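Local atomic coordinates of 2-hydroxyisobutyryl-CoA synthetase (Aquincola tertiaricarbonis, PDB entry 6HDX), a protein that belongs to the ANL superfamily of AMP-binding enzymes, with a large AMP-binding region followed by a smaller C-terminal domain. Residues Ala216-Thr221 against Lys245-Ser250; Gly323-Thr328 against Leu340-Leu345; Leu413-Glu418 against Ala450-Val455. All coordinates share one frame; numbering follows the deposited sequence.

Interaction 1: residues Ala216-Thr221 against Lys245-Ser250; sequences AAFYGT and KCLFFS. With HIU ((2R)-3-hydroxy-2-methylpropanoic acid), chain C; 8LH ([[(2~{R},3~{S},4~{R},5~{R})-5-(6-aminopurin-9-yl)-3,4-bis(oxidanyl)oxolan-2-yl]methoxy-oxidanyl-phosphoryl] (2~{R})-2-methyl-3-oxidanyl-propanoate), chain B.
Tyr219 lies against one face of the Phe248 ring: its CD1 stands 3.5 Å above the Phe248 ring plane, toward the rim, and its CB makes a CH-pi contact 4.0 Å from the Phe248 ring centroid. The two rings are inclined at 55°, an oblique pair, and the side chains cross at about a right angle. The Phe248 ring swings across toward Tyr219, its CG lying between the backbone N and the carbonyl carbon (chi1 70°). Ser250 OG meets the Tyr219 ring at its edge, 2.6 Å from Tyr219 OH. On the other face of the sheet, Gly220 O lies in the plane of the Phe249 ring, 3.3 Å from Phe249 CD1, while Phe249 CE1 approaches the edge of the Phe218 ring. The strands run parallel, joined by helix 222-234 in a beta-alpha-beta unit of the five-stranded parallel sheet. Ala216 O accepts from both Lys245 N and Cys246 N, and Phe248 N bonds to Phe218 O at 2.8 Å. At the C-terminal end, a water bridges Tyr219 OH and Ser250 O. There Ser250 OG also hydrogen-bonds whichever group fills one overlapping position, HIU O3 at 2.6 Å or 8LH O1 at 2.7 Å.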
loop_
_atom_site.group_PDB
_atom_site.type_symbol
_atom_site.label_atom_id
_atom_site.label_comp_id
_atom_site.label_asym_id
_atom_site.label_seq_id
_atom_site.Cartn_x
_atom_site.Cartn_y
_atom_site.Cartn_z
ATOM N N ALA A 216 -0.562 -3.988 19.378
ATOM C CA ALA A 216 -1.729 -4.460 20.127
ATOM C C ALA A 216 -2.694 -5.187 19.204
ATOM O O ALA A 216 -3.426 -6.060 19.660
ATOM C CB ALA A 216 -2.430 -3.298 20.802
ATOM N N ALA A 217 -2.716 -4.814 17.899
ATOM C CA ALA A 217 -3.638 -5.418 16.938
ATOM C C ALA A 217 -3.025 -5.647 15.574
ATOM O O ALA A 217 -2.102 -4.932 15.167
ATOM C CB ALA A 217 -4.923 -4.600 16.833
ATOM N N PHE A 218 -3.517 -6.692 14.892
ATOM C CA PHE A 218 -3.077 -7.116 13.555
ATOM C C PHE A 218 -4.271 -7.270 12.644
ATOM O O PHE A 218 -5.254 -7.916 13.020
ATOM C CB PHE A 218 -2.320 -8.466 13.638
ATOM C CG PHE A 218 -1.851 -9.063 12.328
ATOM C CD1 PHE A 218 -2.709 -9.834 11.544
ATOM C CD2 PHE A 218 -0.550 -8.867 11.885
ATOM C CE1 PHE A 218 -2.282 -10.371 10.328
ATOM C CE2 PHE A 218 -0.119 -9.416 10.677
ATOM C CZ PHE A 218 -0.984 -10.175 9.911
ATOM N N TYR A 219 -4.158 -6.752 11.410
ATOM C CA TYR A 219 -5.178 -6.934 10.388
ATOM C C TYR A 219 -4.598 -7.643 9.148
ATOM O O TYR A 219 -3.523 -7.264 8.661
ATOM C CB TYR A 219 -5.801 -5.571 9.955
ATOM C CG TYR A 219 -6.716 -5.732 8.752
ATOM C CD1 TYR A 219 -8.031 -6.173 8.904
ATOM C CD2 TYR A 219 -6.233 -5.548 7.453
ATOM C CE1 TYR A 219 -8.845 -6.408 7.802
ATOM C CE2 TYR A 219 -7.037 -5.782 6.343
ATOM C CZ TYR A 219 -8.343 -6.205 6.521
ATOM O OH TYR A 219 -9.121 -6.439 5.424
ATOM N N GLY A 220 -5.395 -8.552 8.570
ATOM C CA GLY A 220 -5.098 -9.201 7.299
ATOM C C GLY A 220 -6.097 -10.298 6.999
ATOM O O GLY A 220 -7.227 -10.255 7.489
ATOM N N THR A 221 -5.662 -11.325 6.252
ATOM C CA THR A 221 -6.506 -12.499 5.969
ATOM C C THR A 221 -6.189 -13.588 6.987
ATOM O O THR A 221 -5.057 -13.617 7.505
ATOM C CB THR A 221 -6.342 -13.024 4.512
ATOM O OG1 THR A 221 -5.016 -13.510 4.307
ATOM C CG2 THR A 221 -6.746 -11.990 3.442
ATOM N N LYS A 245 -2.965 -8.318 21.319
ATOM C CA LYS A 245 -4.167 -8.529 22.137
ATOM C C LYS A 245 -5.221 -9.139 21.202
ATOM O O LYS A 245 -6.103 -9.884 21.630
ATOM C CB LYS A 245 -4.674 -7.210 22.744
ATOM C CG LYS A 245 -3.627 -6.437 23.580
ATOM C CD LYS A 245 -3.317 -7.096 24.940
ATOM C CE LYS A 245 -2.034 -6.593 25.572
ATOM N NZ LYS A 245 -0.836 -7.337 25.087
ATOM N N CYS A 246 -5.146 -8.780 19.911
ATOM C CA CYS A 246 -6.082 -9.314 18.937
ATOM C C CYS A 246 -5.570 -9.261 17.529
ATOM O O CYS A 246 -4.663 -8.498 17.202
ATOM C CB CYS A 246 -7.454 -8.653 19.056
ATOM S SG CYS A 246 -7.625 -7.114 18.126
ATOM N N LEU A 247 -6.207 -10.076 16.687
ATOM C CA LEU A 247 -6.016 -10.135 15.241
ATOM C C LEU A 247 -7.430 -10.069 14.677
ATOM O O LEU A 247 -8.313 -10.743 15.191
ATOM C CB LEU A 247 -5.308 -11.432 14.795
ATOM C CG LEU A 247 -3.902 -11.700 15.356
ATOM C CD1 LEU A 247 -3.976 -12.559 16.641
ATOM C CD2 LEU A 247 -3.017 -12.414 14.318
ATOM N N PHE A 248 -7.667 -9.200 13.695
ATOM C CA PHE A 248 -8.988 -9.074 13.083
ATOM C C PHE A 248 -8.845 -9.261 11.596
ATOM O O PHE A 248 -7.929 -8.721 11.000
ATOM C CB PHE A 248 -9.713 -7.786 13.504
ATOM C CG PHE A 248 -9.191 -6.459 13.005
ATOM C CD1 PHE A 248 -8.030 -5.897 13.546
ATOM C CD2 PHE A 248 -9.926 -5.705 12.089
ATOM C CE1 PHE A 248 -7.576 -4.645 13.115
ATOM C CE2 PHE A 248 -9.486 -4.436 11.688
ATOM C CZ PHE A 248 -8.310 -3.920 12.196
ATOM N N PHE A 249 -9.658 -10.127 11.026
ATOM C CA PHE A 249 -9.532 -10.528 9.628
ATOM C C PHE A 249 -10.774 -10.329 8.796
ATOM O O PHE A 249 -11.904 -10.414 9.301
ATOM C CB PHE A 249 -9.178 -12.045 9.549
ATOM C CG PHE A 249 -8.048 -12.526 10.425
ATOM C CD1 PHE A 249 -6.753 -12.042 10.249
ATOM C CD2 PHE A 249 -8.269 -13.497 11.402
ATOM C CE1 PHE A 249 -5.717 -12.470 11.072
ATOM C CE2 PHE A 249 -7.221 -13.949 12.208
ATOM C CZ PHE A 249 -5.954 -13.439 12.031
ATOM N N SER A 250 -10.543 -10.219 7.476
ATOM C CA SER A 250 -11.578 -10.169 6.440
ATOM C C SER A 250 -10.993 -10.713 5.131
ATOM O O SER A 250 -9.769 -10.898 5.026
ATOM C CB SER A 250 -12.113 -8.745 6.270
ATOM O OG SER A 250 -11.246 -7.915 5.518
HETATM O O1 HIU C . -14.884 -7.951 3.036
HETATM C C1 HIU C . -13.943 -7.893 2.054
HETATM O O2 HIU C . -13.479 -8.894 1.510
HETATM C C2 HIU C . -13.374 -6.472 1.792
HETATM C C3 HIU C . -12.717 -6.265 0.414
HETATM C C4 HIU C . -12.313 -6.242 2.832
HETATM O O3 HIU C . -11.520 -7.408 2.961
HETATM C C1 8LH B . -15.621 -13.416 3.483
HETATM C C2 8LH B . -15.341 -12.652 4.552
HETATM C C3 8LH B . -15.506 -13.176 5.795
HETATM C C4 8LH B . -14.920 -11.505 2.756
HETATM N N1 8LH B . -16.004 -14.406 5.982
HETATM N N2 8LH B . -16.049 -14.691 3.624
HETATM O O1 8LH B . -11.993 -7.774 2.884
HETATM C C5 8LH B . -13.327 -7.323 2.821
HETATM C C6 8LH B . -13.588 -6.870 1.376
HETATM C C7 8LH B . -12.682 -5.692 0.972
HETATM C C8 8LH B . -13.436 -8.044 0.377
HETATM O O2 8LH B . -12.792 -9.059 0.653
HETATM O O3 8LH B . -14.090 -7.851 -0.804
HETATM P P1 8LH B . -13.893 -8.802 -2.054
HETATM O O4 8LH B . -12.334 -8.818 -2.220
HETATM O O5 8LH B . -14.643 -8.379 -3.240
HETATM O O6 8LH B . -14.424 -10.244 -1.610
HETATM C C9 8LH B . -15.731 -10.361 -1.050
HETATM C C10 8LH B . -16.001 -11.828 -0.842
HETATM O O7 8LH B . -14.949 -12.372 -0.001
HETATM C C11 8LH B . -17.248 -11.971 -0.060
HETATM O O8 8LH B . -18.396 -11.945 -0.930
HETATM C C12 8LH B . -17.021 -13.361 0.584
HETATM O O9 8LH B . -17.200 -14.476 -0.389
HETATM C C13 8LH B . -15.560 -13.259 0.976
HETATM N N3 8LH B . -15.359 -12.710 2.380
HETATM N N4 8LH B . -14.896 -11.475 4.087
HETATM C C14 8LH B . -16.280 -15.221 4.883
HETATM N N5 8LH B . -15.178 -12.448 6.856
HETATM O O HOH W 1 -8.068 -8.753 4.257
#

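Interaction 2: residues Gly323-Thr328 against Leu340-Leu345; sequences GTPVYT and LLSGDL. With 8LH ([[(2~{R},3~{S},4~{R},5~{R})-5-(6-aminopurin-9-yl)-3,4-bis(oxidanyl)oxolan-2-yl]methoxy-oxidanyl-phosphoryl] (2~{R})-2-methyl-3-oxidanyl-propanoate), chain B.
Val326 and Leu341 form a non-hydrogen-bonded antiparallel pair and Tyr327 and Leu340 the adjoining hydrogen-bonded one, with Tyr327 N to Leu340 O at 2.9 Å and Leu340 N to Tyr327 O at 2.8 Å. Side-chain hydroxyls take over where this pairing breaks. Ser342 N and OG both donate to Pro325 O, OG at 2.8 Å on a lone pair in the carbonyl plane. Ser342 OG is held between backbone N and carbonyl carbon (chi1 72°), a setting that also lets it accept from Asp344 N and close an ST turn. Thr324 OG1 donates in plane to a lone pair of Asp344 O, 2.7 Å away. Apolar contacts are fewer: Leu341 CD1 meets Val326 CG2 at 4.1 Å and Thr324 CG2 at 3.7 Å, the threonine and leucine side chains crossing at about a right angle. A water in the Tyr327 ring plane connects Tyr327 OH to Asp344 OD2. The Asp344 carboxylate accepts from both ribose hydroxyls of 8LH, OD1 from O9 and OD2 from O8, each at 2.6 Å. A beta hairpin whose second strand is broken by an ST turn thus presents an aspartate to a ribose diol, the arrangement characteristic of the ANL nucleotide site.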
loop_
_atom_site.group_PDB
_atom_site.type_symbol
_atom_site.label_atom_id
_atom_site.label_comp_id
_atom_site.label_asym_id
_atom_site.label_seq_id
_atom_site.Cartn_x
_atom_site.Cartn_y
_atom_site.Cartn_z
ATOM N N GLY A 323 -29.242 -18.382 4.412
ATOM C CA GLY A 323 -29.547 -17.596 3.229
ATOM C C GLY A 323 -28.345 -16.820 2.725
ATOM O O GLY A 323 -27.214 -16.995 3.200
ATOM N N THR A 324 -28.595 -15.954 1.749
ATOM C CA THR A 324 -27.567 -15.135 1.144
ATOM C C THR A 324 -27.656 -13.670 1.598
ATOM O O THR A 324 -28.706 -13.047 1.443
ATOM C CB THR A 324 -27.538 -15.304 -0.399
ATOM O OG1 THR A 324 -26.362 -14.681 -0.893
ATOM C CG2 THR A 324 -28.765 -14.733 -1.119
ATOM N N PRO A 325 -26.556 -13.099 2.147
ATOM C CA PRO A 325 -26.571 -11.656 2.492
ATOM C C PRO A 325 -26.817 -10.731 1.283
ATOM O O PRO A 325 -26.211 -10.878 0.213
ATOM C CB PRO A 325 -25.176 -11.414 3.082
ATOM C CG PRO A 325 -24.680 -12.783 3.499
ATOM C CD PRO A 325 -25.255 -13.721 2.471
ATOM N N VAL A 326 -27.742 -9.789 1.462
ATOM C CA VAL A 326 -28.118 -8.754 0.500
ATOM C C VAL A 326 -27.865 -7.462 1.295
ATOM O O VAL A 326 -28.291 -7.350 2.455
ATOM C CB VAL A 326 -29.575 -8.938 -0.044
ATOM C CG1 VAL A 326 -30.087 -7.693 -0.776
ATOM C CG2 VAL A 326 -29.689 -10.184 -0.941
ATOM N N TYR A 327 -27.058 -6.551 0.726
ATOM C CA TYR A 327 -26.625 -5.374 1.467
ATOM C C TYR A 327 -27.018 -4.042 0.858
ATOM O O TYR A 327 -26.984 -3.889 -0.364
ATOM C CB TYR A 327 -25.099 -5.392 1.642
ATOM C CG TYR A 327 -24.474 -6.626 2.260
ATOM C CD1 TYR A 327 -24.497 -6.826 3.641
ATOM C CD2 TYR A 327 -23.720 -7.509 1.489
ATOM C CE1 TYR A 327 -23.809 -7.890 4.231
ATOM C CE2 TYR A 327 -23.018 -8.566 2.069
ATOM C CZ TYR A 327 -23.074 -8.757 3.439
ATOM O OH TYR A 327 -22.410 -9.813 4.004
ATOM N N THR A 328 -27.324 -3.055 1.743
ATOM C CA THR A 328 -27.651 -1.682 1.368
ATOM C C THR A 328 -26.882 -0.649 2.195
ATOM O O THR A 328 -26.978 -0.657 3.422
ATOM C CB THR A 328 -29.172 -1.410 1.414
ATOM O OG1 THR A 328 -29.849 -2.322 0.544
ATOM C CG2 THR A 328 -29.517 0.046 1.025
ATOM N N LEU A 340 -27.451 -4.993 -2.908
ATOM C CA LEU A 340 -26.419 -5.731 -3.634
ATOM C C LEU A 340 -26.414 -7.201 -3.118
ATOM O O LEU A 340 -26.311 -7.458 -1.907
ATOM C CB LEU A 340 -25.010 -5.095 -3.507
ATOM C CG LEU A 340 -23.820 -5.905 -4.115
ATOM C CD1 LEU A 340 -23.932 -6.009 -5.643
ATOM C CD2 LEU A 340 -22.487 -5.273 -3.759
ATOM N N LEU A 341 -26.577 -8.140 -4.062
ATOM C CA LEU A 341 -26.569 -9.572 -3.820
ATOM C C LEU A 341 -25.112 -10.038 -3.643
ATOM O O LEU A 341 -24.306 -9.893 -4.554
ATOM C CB LEU A 341 -27.234 -10.299 -5.010
ATOM C CG LEU A 341 -27.138 -11.843 -5.041
ATOM C CD1 LEU A 341 -27.854 -12.471 -3.843
ATOM C CD2 LEU A 341 -27.693 -12.388 -6.347
ATOM N N SER A 342 -24.777 -10.574 -2.468
ATOM C CA SER A 342 -23.417 -11.034 -2.199
ATOM C C SER A 342 -23.091 -12.336 -2.908
ATOM O O SER A 342 -21.951 -12.517 -3.304
ATOM C CB SER A 342 -23.179 -11.194 -0.700
ATOM O OG SER A 342 -23.889 -12.317 -0.205
ATOM N N GLY A 343 -24.074 -13.235 -3.003
ATOM C CA GLY A 343 -23.907 -14.571 -3.566
ATOM C C GLY A 343 -23.225 -15.517 -2.580
ATOM O O GLY A 343 -22.768 -16.596 -2.966
ATOM N N ASP A 344 -23.151 -15.115 -1.289
ATOM C CA ASP A 344 -22.515 -15.888 -0.222
ATOM C C ASP A 344 -23.545 -16.638 0.564
ATOM O O ASP A 344 -24.726 -16.343 0.436
ATOM C CB ASP A 344 -21.724 -14.973 0.725
ATOM C CG ASP A 344 -20.579 -14.256 0.048
ATOM O OD1 ASP A 344 -19.757 -14.933 -0.572
ATOM O OD2 ASP A 344 -20.498 -12.999 0.164
ATOM N N LEU A 345 -23.106 -17.590 1.406
ATOM C CA LEU A 345 -24.019 -18.308 2.276
ATOM C C LEU A 345 -23.669 -18.021 3.728
ATOM O O LEU A 345 -22.490 -17.925 4.074
ATOM C CB LEU A 345 -24.044 -19.826 1.990
ATOM C CG LEU A 345 -25.231 -20.567 2.606
ATOM C CD1 LEU A 345 -26.521 -20.275 1.851
ATOM C CD2 LEU A 345 -24.969 -22.056 2.712
HETATM C C1 8LH B . -15.621 -13.416 3.483
HETATM C C2 8LH B . -15.341 -12.652 4.552
HETATM C C3 8LH B . -15.506 -13.176 5.795
HETATM C C4 8LH B . -14.920 -11.505 2.756
HETATM N N1 8LH B . -16.004 -14.406 5.982
HETATM N N2 8LH B . -16.049 -14.691 3.624
HETATM O O1 8LH B . -11.993 -7.774 2.884
HETATM C C5 8LH B . -13.327 -7.323 2.821
HETATM C C6 8LH B . -13.588 -6.870 1.376
HETATM C C7 8LH B . -12.682 -5.692 0.972
HETATM C C8 8LH B . -13.436 -8.044 0.377
HETATM O O2 8LH B . -12.792 -9.059 0.653
HETATM O O3 8LH B . -14.090 -7.851 -0.804
HETATM P P1 8LH B . -13.893 -8.802 -2.054
HETATM O O4 8LH B . -12.334 -8.818 -2.220
HETATM O O5 8LH B . -14.643 -8.379 -3.240
HETATM O O6 8LH B . -14.424 -10.244 -1.610
HETATM C C9 8LH B . -15.731 -10.361 -1.050
HETATM C C10 8LH B . -16.001 -11.828 -0.842
HETATM O O7 8LH B . -14.949 -12.372 -0.001
HETATM C C11 8LH B . -17.248 -11.971 -0.060
HETATM O O8 8LH B . -18.396 -11.945 -0.930
HETATM C C12 8LH B . -17.021 -13.361 0.584
HETATM O O9 8LH B . -17.200 -14.476 -0.389
HETATM C C13 8LH B . -15.560 -13.259 0.976
HETATM N N3 8LH B . -15.359 -12.710 2.380
HETATM N N4 8LH B . -14.896 -11.475 4.087
HETATM C C14 8LH B . -16.280 -15.221 4.883
HETATM N N5 8LH B . -15.178 -12.448 6.856
HETATM O O HOH W 2 -20.820 -11.326 2.373
#

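Interaction 3: residues Leu413-Glu418 against Ala450-Val455; sequences LLLRVE and AKVELV
Arg416 and Glu453 lie side by side and point the same way, paired by a salt bridge from Arg416 NE to Glu453 OE2 at 2.8 Å. The N-H...O angle is 174°, the acceptor lies in the guanidinium plane, and OE2 is met on its syn side. A bend at chi3 (88°) turns the Arg416 head toward the glutamate, and Val455 CG1 sits over one face of the guanidinium, toward the rim, 3.6 Å from Arg416 NH2. Farther along the same face of the sheet, Leu414 CD2 packs alongside Lys451 CB at 3.7 Å, whereas the Lys451 amine continues to Asn481. The other face is apolar, with Val417 CG2 against Val452 CG1 at 3.9 Å and Leu413 CD2 near Ala450 CB. Beneath these side chains, a parallel ladder sets the register: Lys451 N to Leu413 O, Leu415 N to Lys451 O and Glu453 N to Leu415 O are followed by Val417 N to Glu453 O and Val455 N to Val417 O. Beyond it, helix 474-486 packs on Leu414 and Glu453, while helices 383-391 and 428-446 meet the apolar face. The nearly linear bond, in the guanidinium plane, probably limits rotation of the group, and beside a valine methyl its charge is probably screened less than in bulk water.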
loop_
_atom_site.group_PDB
_atom_site.type_symbol
_atom_site.label_atom_id
_atom_site.label_comp_id
_atom_site.label_asym_id
_atom_site.label_seq_id
_atom_site.Cartn_x
_atom_site.Cartn_y
_atom_site.Cartn_z
ATOM N N LEU A 413 -14.372 -37.446 -3.169
ATOM C CA LEU A 413 -13.653 -36.210 -2.938
ATOM C C LEU A 413 -12.147 -36.492 -3.014
ATOM O O LEU A 413 -11.680 -37.414 -2.360
ATOM C CB LEU A 413 -14.044 -35.656 -1.561
ATOM C CG LEU A 413 -13.295 -34.421 -1.056
ATOM C CD1 LEU A 413 -13.621 -33.182 -1.888
ATOM C CD2 LEU A 413 -13.612 -34.172 0.392
ATOM N N LEU A 414 -11.403 -35.728 -3.833
ATOM C CA LEU A 414 -9.957 -35.897 -3.972
ATOM C C LEU A 414 -9.251 -34.778 -3.203
ATOM O O LEU A 414 -9.447 -33.584 -3.482
ATOM C CB LEU A 414 -9.472 -35.933 -5.448
ATOM C CG LEU A 414 -10.058 -36.980 -6.413
ATOM C CD1 LEU A 414 -9.422 -36.858 -7.802
ATOM C CD2 LEU A 414 -9.861 -38.410 -5.899
ATOM N N LEU A 415 -8.448 -35.179 -2.219
ATOM C CA LEU A 415 -7.691 -34.238 -1.391
ATOM C C LEU A 415 -6.196 -34.511 -1.471
ATOM O O LEU A 415 -5.784 -35.673 -1.523
ATOM C CB LEU A 415 -8.159 -34.285 0.082
ATOM C CG LEU A 415 -9.651 -34.042 0.371
ATOM C CD1 LEU A 415 -9.954 -34.268 1.857
ATOM C CD2 LEU A 415 -10.092 -32.612 -0.071
ATOM N N ARG A 416 -5.404 -33.426 -1.549
ATOM C CA ARG A 416 -3.944 -33.412 -1.493
ATOM C C ARG A 416 -3.700 -32.741 -0.151
ATOM O O ARG A 416 -4.043 -31.571 0.007
ATOM C CB ARG A 416 -3.317 -32.593 -2.637
ATOM C CG ARG A 416 -3.604 -33.158 -4.040
ATOM C CD ARG A 416 -2.746 -32.475 -5.087
ATOM N NE ARG A 416 -1.461 -33.159 -5.236
ATOM C CZ ARG A 416 -0.333 -32.583 -5.644
ATOM N NH1 ARG A 416 -0.310 -31.289 -5.943
ATOM N NH2 ARG A 416 0.782 -33.294 -5.744
ATOM N N VAL A 417 -3.252 -33.507 0.854
ATOM C CA VAL A 417 -3.064 -32.979 2.211
ATOM C C VAL A 417 -1.617 -33.064 2.700
ATOM O O VAL A 417 -0.940 -34.079 2.506
ATOM C CB VAL A 417 -4.051 -33.665 3.206
ATOM C CG1 VAL A 417 -3.835 -33.202 4.645
ATOM C CG2 VAL A 417 -5.507 -33.448 2.782
ATOM N N GLU A 418 -1.168 -32.001 3.376
ATOM C CA GLU A 418 0.143 -31.967 4.004
ATOM C C GLU A 418 0.066 -32.524 5.421
ATOM O O GLU A 418 -0.748 -32.048 6.215
ATOM C CB GLU A 418 0.663 -30.527 4.119
ATOM C CG GLU A 418 1.600 -30.095 3.009
ATOM C CD GLU A 418 2.148 -28.700 3.204
ATOM O OE1 GLU A 418 2.502 -28.342 4.352
ATOM O OE2 GLU A 418 2.288 -27.981 2.193
ATOM N N ALA A 450 -13.716 -39.928 0.688
ATOM C CA ALA A 450 -12.612 -39.004 0.459
ATOM C C ALA A 450 -11.287 -39.738 0.234
ATOM O O ALA A 450 -10.863 -40.524 1.078
ATOM C CB ALA A 450 -12.497 -38.014 1.612
ATOM N N LYS A 451 -10.668 -39.514 -0.931
ATOM C CA LYS A 451 -9.367 -40.062 -1.289
ATOM C C LYS A 451 -8.326 -38.999 -0.932
ATOM O O LYS A 451 -8.427 -37.854 -1.387
ATOM C CB LYS A 451 -9.297 -40.396 -2.779
ATOM C CG LYS A 451 -9.940 -41.720 -3.159
ATOM C CD LYS A 451 -9.802 -41.962 -4.661
ATOM C CE LYS A 451 -10.048 -43.399 -5.056
ATOM N NZ LYS A 451 -9.913 -43.584 -6.523
ATOM N N VAL A 452 -7.355 -39.366 -0.077
ATOM C CA VAL A 452 -6.309 -38.466 0.380
ATOM C C VAL A 452 -4.943 -38.865 -0.170
ATOM O O VAL A 452 -4.481 -39.976 0.062
ATOM C CB VAL A 452 -6.284 -38.333 1.934
ATOM C CG1 VAL A 452 -5.195 -37.361 2.398
ATOM C CG2 VAL A 452 -7.642 -37.919 2.491
ATOM N N GLU A 453 -4.276 -37.931 -0.846
ATOM C CA GLU A 453 -2.906 -38.096 -1.303
ATOM C C GLU A 453 -2.048 -37.173 -0.419
ATOM O O GLU A 453 -2.331 -35.967 -0.319
ATOM C CB GLU A 453 -2.760 -37.712 -2.786
ATOM C CG GLU A 453 -1.338 -37.871 -3.305
ATOM C CD GLU A 453 -0.884 -36.906 -4.385
ATOM O OE1 GLU A 453 0.136 -37.206 -5.046
ATOM O OE2 GLU A 453 -1.530 -35.848 -4.564
ATOM N N LEU A 454 -1.016 -37.731 0.231
ATOM C CA LEU A 454 -0.130 -36.927 1.065
ATOM C C LEU A 454 0.912 -36.270 0.200
ATOM O O LEU A 454 1.433 -36.891 -0.733
ATOM C CB LEU A 454 0.595 -37.765 2.146
ATOM C CG LEU A 454 -0.201 -38.259 3.352
ATOM C CD1 LEU A 454 0.708 -38.939 4.338
ATOM C CD2 LEU A 454 -0.967 -37.128 4.035
ATOM N N VAL A 455 1.231 -35.019 0.513
ATOM C CA VAL A 455 2.285 -34.288 -0.178
ATOM C C VAL A 455 3.300 -33.899 0.898
ATOM O O VAL A 455 2.961 -33.909 2.088
ATOM C CB VAL A 455 1.797 -33.087 -1.048
ATOM C CG1 VAL A 455 0.887 -33.548 -2.194
ATOM C CG2 VAL A 455 1.138 -31.993 -0.205
#

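Along the chain the three contacts follow in series, each closing before the next opens, and each belongs to a different sheet: interaction 1 to the parallel five-stranded sheet, interaction 2 to the antiparallel sheet, and interaction 3 to the mixed sheet of the C-terminal domain. Interactions 1 and 2 lie about 24 Å apart, centre to centre, on opposite sides of the chain's centre, yet both touch 8LH, so two sheets contribute to one site. The centre of interaction 3 is about 31 Å from that of interaction 1 and about 32 Å from that of interaction 2, and it touches neither. The C-terminal domain still reaches the site through Lys466, which bonds 8LH, and Phe465, whose carbonyl meets Thr221 of interaction 1.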